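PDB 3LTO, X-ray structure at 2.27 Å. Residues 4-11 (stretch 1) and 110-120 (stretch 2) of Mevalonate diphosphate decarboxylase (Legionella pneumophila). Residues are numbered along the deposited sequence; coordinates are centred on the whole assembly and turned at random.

Stretch 1, residues 4-11: FAQAPANI
Stretch 2 110-120: SASSFAALTKC

Residues 4-11 form an extended strand, phi from -150° to -85° and psi from 121° to 170°, that continues beyond both ends of the stretch. Residues 110-120 are regular alpha helix, with phi/psi near -60°/-45° and i to i-4 backbone hydrogen bonds from Phe114 N to Ser110 O (2.9 Å) through Cys120 N to Ala116 O (2.8 Å). The strand lies against the helix roughly antiparallel, the N-to-C directions 149° apart and the axes approaching to 6.4 Å. The register pairs Ala5 CA with Cys120 CA at 4.8 Å, Gln6 CA with Ala116 CA at 4.7 Å, and Ala9 CA with Ser112 CA at 4.6 Å.

Such close packing relies on small side chains, and strand alternation places them: Ala5 and Ala7 point toward the helix, while Phe4 (chi1 t), Gln6 (m, t) and Pro8 (C-gamma endo) point away. Both alanines are buried, and their methyls reach the helix backbone itself. Ala5 CB lies 3.4 Å from Cys120 N and 3.6 Å from Cys120 CB. One helical turn back, Ala7 CB sits 3.4 Å from Ala116 N and 3.4 Å from Ala115 CB, with Ala116 CB at 4.0 Å. The spacing of two along the strand thus matches four along the helix.

At Ala9, whose CB points sideways, the roles reverse: Ser112, in rotamer p, points toward the strand, its CB 3.4 Å from Pro8 O and 3.7 Å from Ala9 N, while its OG is hydrogen-bonded elsewhere in the structure. Asn10 (chi1 p) brings ND2 to 4.3 Å from Ala111 CB.

Lys119 supplies the one hydrogen bond across the contact, NZ to Gln6 O at 2.8 Å. The Lys119 chain (m, t, p, t) passes Ala7, Lys119 CD 4.1 Å from Ala7 CB, so the methylenes add apolar cover before the amine reaches the carbonyl. Cys120, chi1 t, sets SG 3.7 Å from Phe4 N. The contact buries 463 Å² between the stretches, both sides summed.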

# COMPACT_ATOMS: atom_id res chain seq x y z
N PHE A 4 -4.81 28.21 8.79
CA PHE A 4 -4.07 28.43 7.55
C PHE A 4 -2.99 27.37 7.38
O PHE A 4 -2.33 27.00 8.35
CB PHE A 4 -3.44 29.83 7.60
CG PHE A 4 -2.72 30.23 6.33
CD1 PHE A 4 -3.42 30.76 5.26
CD2 PHE A 4 -1.34 30.13 6.25
CE1 PHE A 4 -2.75 31.20 4.11
CE2 PHE A 4 -0.66 30.57 5.10
CZ PHE A 4 -1.36 31.10 4.04
N ALA A 5 -2.82 26.87 6.16
CA ALA A 5 -1.79 25.88 5.88
C ALA A 5 -1.32 26.02 4.44
O ALA A 5 -2.01 26.58 3.59
CB ALA A 5 -2.33 24.46 6.12
N GLN A 6 -0.13 25.50 4.16
CA GLN A 6 0.44 25.57 2.83
C GLN A 6 1.03 24.22 2.45
O GLN A 6 1.32 23.39 3.30
CB GLN A 6 1.52 26.66 2.78
CG GLN A 6 1.01 28.04 3.15
CD GLN A 6 2.07 29.11 3.02
OE1 GLN A 6 3.12 29.05 3.66
NE2 GLN A 6 1.81 30.11 2.18
N ALA A 7 1.20 24.01 1.15
CA ALA A 7 1.77 22.77 0.66
C ALA A 7 2.49 23.09 -0.64
O ALA A 7 2.11 24.01 -1.37
CB ALA A 7 0.67 21.74 0.42
N PRO A 8 3.56 22.35 -0.92
CA PRO A 8 4.34 22.56 -2.14
C PRO A 8 3.83 21.77 -3.33
O PRO A 8 3.16 20.75 -3.18
CB PRO A 8 5.73 22.13 -1.72
CG PRO A 8 5.44 20.97 -0.82
CD PRO A 8 4.25 21.43 0.00
N ALA A 9 4.15 22.24 -4.53
CA ALA A 9 3.77 21.52 -5.73
C ALA A 9 4.88 20.50 -5.94
O ALA A 9 5.90 20.54 -5.26
CB ALA A 9 3.70 22.46 -6.91
N ASN A 10 4.67 19.57 -6.85
CA ASN A 10 5.70 18.58 -7.12
C ASN A 10 5.62 18.23 -8.58
O ASN A 10 4.55 18.35 -9.19
CB ASN A 10 5.51 17.34 -6.22
CG ASN A 10 4.40 16.43 -6.69
OD1 ASN A 10 4.52 15.76 -7.73
ND2 ASN A 10 3.31 16.38 -5.93
N ILE A 11 6.75 17.83 -9.15
CA ILE A 11 6.83 17.47 -10.57
C ILE A 11 7.33 16.03 -10.74
O ILE A 11 8.42 15.67 -10.30
CB ILE A 11 7.78 18.43 -11.32
CG1 ILE A 11 7.85 18.04 -12.80
CG2 ILE A 11 9.17 18.38 -10.70
CD1 ILE A 11 6.54 18.21 -13.53
N SER A 110 -3.55 21.95 -8.71
CA SER A 110 -4.34 20.90 -8.07
C SER A 110 -3.61 20.16 -6.95
O SER A 110 -4.06 20.15 -5.81
CB SER A 110 -4.82 19.91 -9.14
OG SER A 110 -5.87 19.10 -8.65
N ALA A 111 -2.48 19.55 -7.29
CA ALA A 111 -1.69 18.79 -6.32
C ALA A 111 -1.41 19.54 -5.02
O ALA A 111 -1.71 19.03 -3.94
CB ALA A 111 -0.39 18.35 -6.95
N SER A 112 -0.82 20.73 -5.11
CA SER A 112 -0.50 21.49 -3.91
C SER A 112 -1.76 22.04 -3.24
O SER A 112 -1.81 22.18 -2.01
CB SER A 112 0.48 22.63 -4.23
OG SER A 112 -0.01 23.47 -5.26
N SER A 113 -2.78 22.36 -4.02
CA SER A 113 -4.02 22.88 -3.44
C SER A 113 -4.66 21.86 -2.52
O SER A 113 -5.00 22.17 -1.38
CB SER A 113 -5.01 23.25 -4.54
OG SER A 113 -4.52 24.33 -5.31
N PHE A 114 -4.84 20.63 -3.01
CA PHE A 114 -5.45 19.58 -2.21
C PHE A 114 -4.61 19.23 -0.99
O PHE A 114 -5.15 18.96 0.08
CB PHE A 114 -5.72 18.33 -3.07
CG PHE A 114 -6.96 18.45 -3.93
CD1 PHE A 114 -6.91 19.05 -5.19
CD2 PHE A 114 -8.20 17.99 -3.47
CE1 PHE A 114 -8.06 19.20 -5.95
CE2 PHE A 114 -9.35 18.14 -4.23
CZ PHE A 114 -9.29 18.74 -5.47
N ALA A 115 -3.28 19.25 -1.14
CA ALA A 115 -2.41 18.96 0.01
C ALA A 115 -2.62 20.03 1.08
O ALA A 115 -2.75 19.71 2.27
CB ALA A 115 -0.95 18.92 -0.42
N ALA A 116 -2.65 21.30 0.66
CA ALA A 116 -2.86 22.43 1.57
C ALA A 116 -4.22 22.30 2.27
O ALA A 116 -4.32 22.49 3.48
CB ALA A 116 -2.80 23.75 0.81
N LEU A 117 -5.26 22.00 1.50
CA LEU A 117 -6.59 21.84 2.08
C LEU A 117 -6.56 20.71 3.12
O LEU A 117 -7.13 20.84 4.20
CB LEU A 117 -7.62 21.51 1.00
CG LEU A 117 -9.03 21.19 1.51
CD1 LEU A 117 -9.52 22.31 2.43
CD2 LEU A 117 -9.98 21.03 0.33
N THR A 118 -5.91 19.60 2.78
CA THR A 118 -5.84 18.48 3.70
C THR A 118 -5.18 18.89 5.01
O THR A 118 -5.69 18.61 6.09
CB THR A 118 -5.05 17.30 3.10
OG1 THR A 118 -5.70 16.84 1.91
CG2 THR A 118 -4.98 16.16 4.11
N LYS A 119 -4.04 19.56 4.90
CA LYS A 119 -3.29 20.02 6.07
C LYS A 119 -4.08 21.02 6.91
O LYS A 119 -4.14 20.89 8.13
CB LYS A 119 -1.95 20.63 5.62
CG LYS A 119 -1.08 19.62 4.90
CD LYS A 119 0.11 20.25 4.19
CE LYS A 119 1.21 20.68 5.15
NZ LYS A 119 2.46 21.04 4.40
N CYS A 120 -4.68 22.01 6.26
CA CYS A 120 -5.45 23.00 6.99
C CYS A 120 -6.69 22.39 7.67
O CYS A 120 -6.97 22.68 8.83
CB CYS A 120 -5.88 24.13 6.06
SG CYS A 120 -6.55 25.57 6.90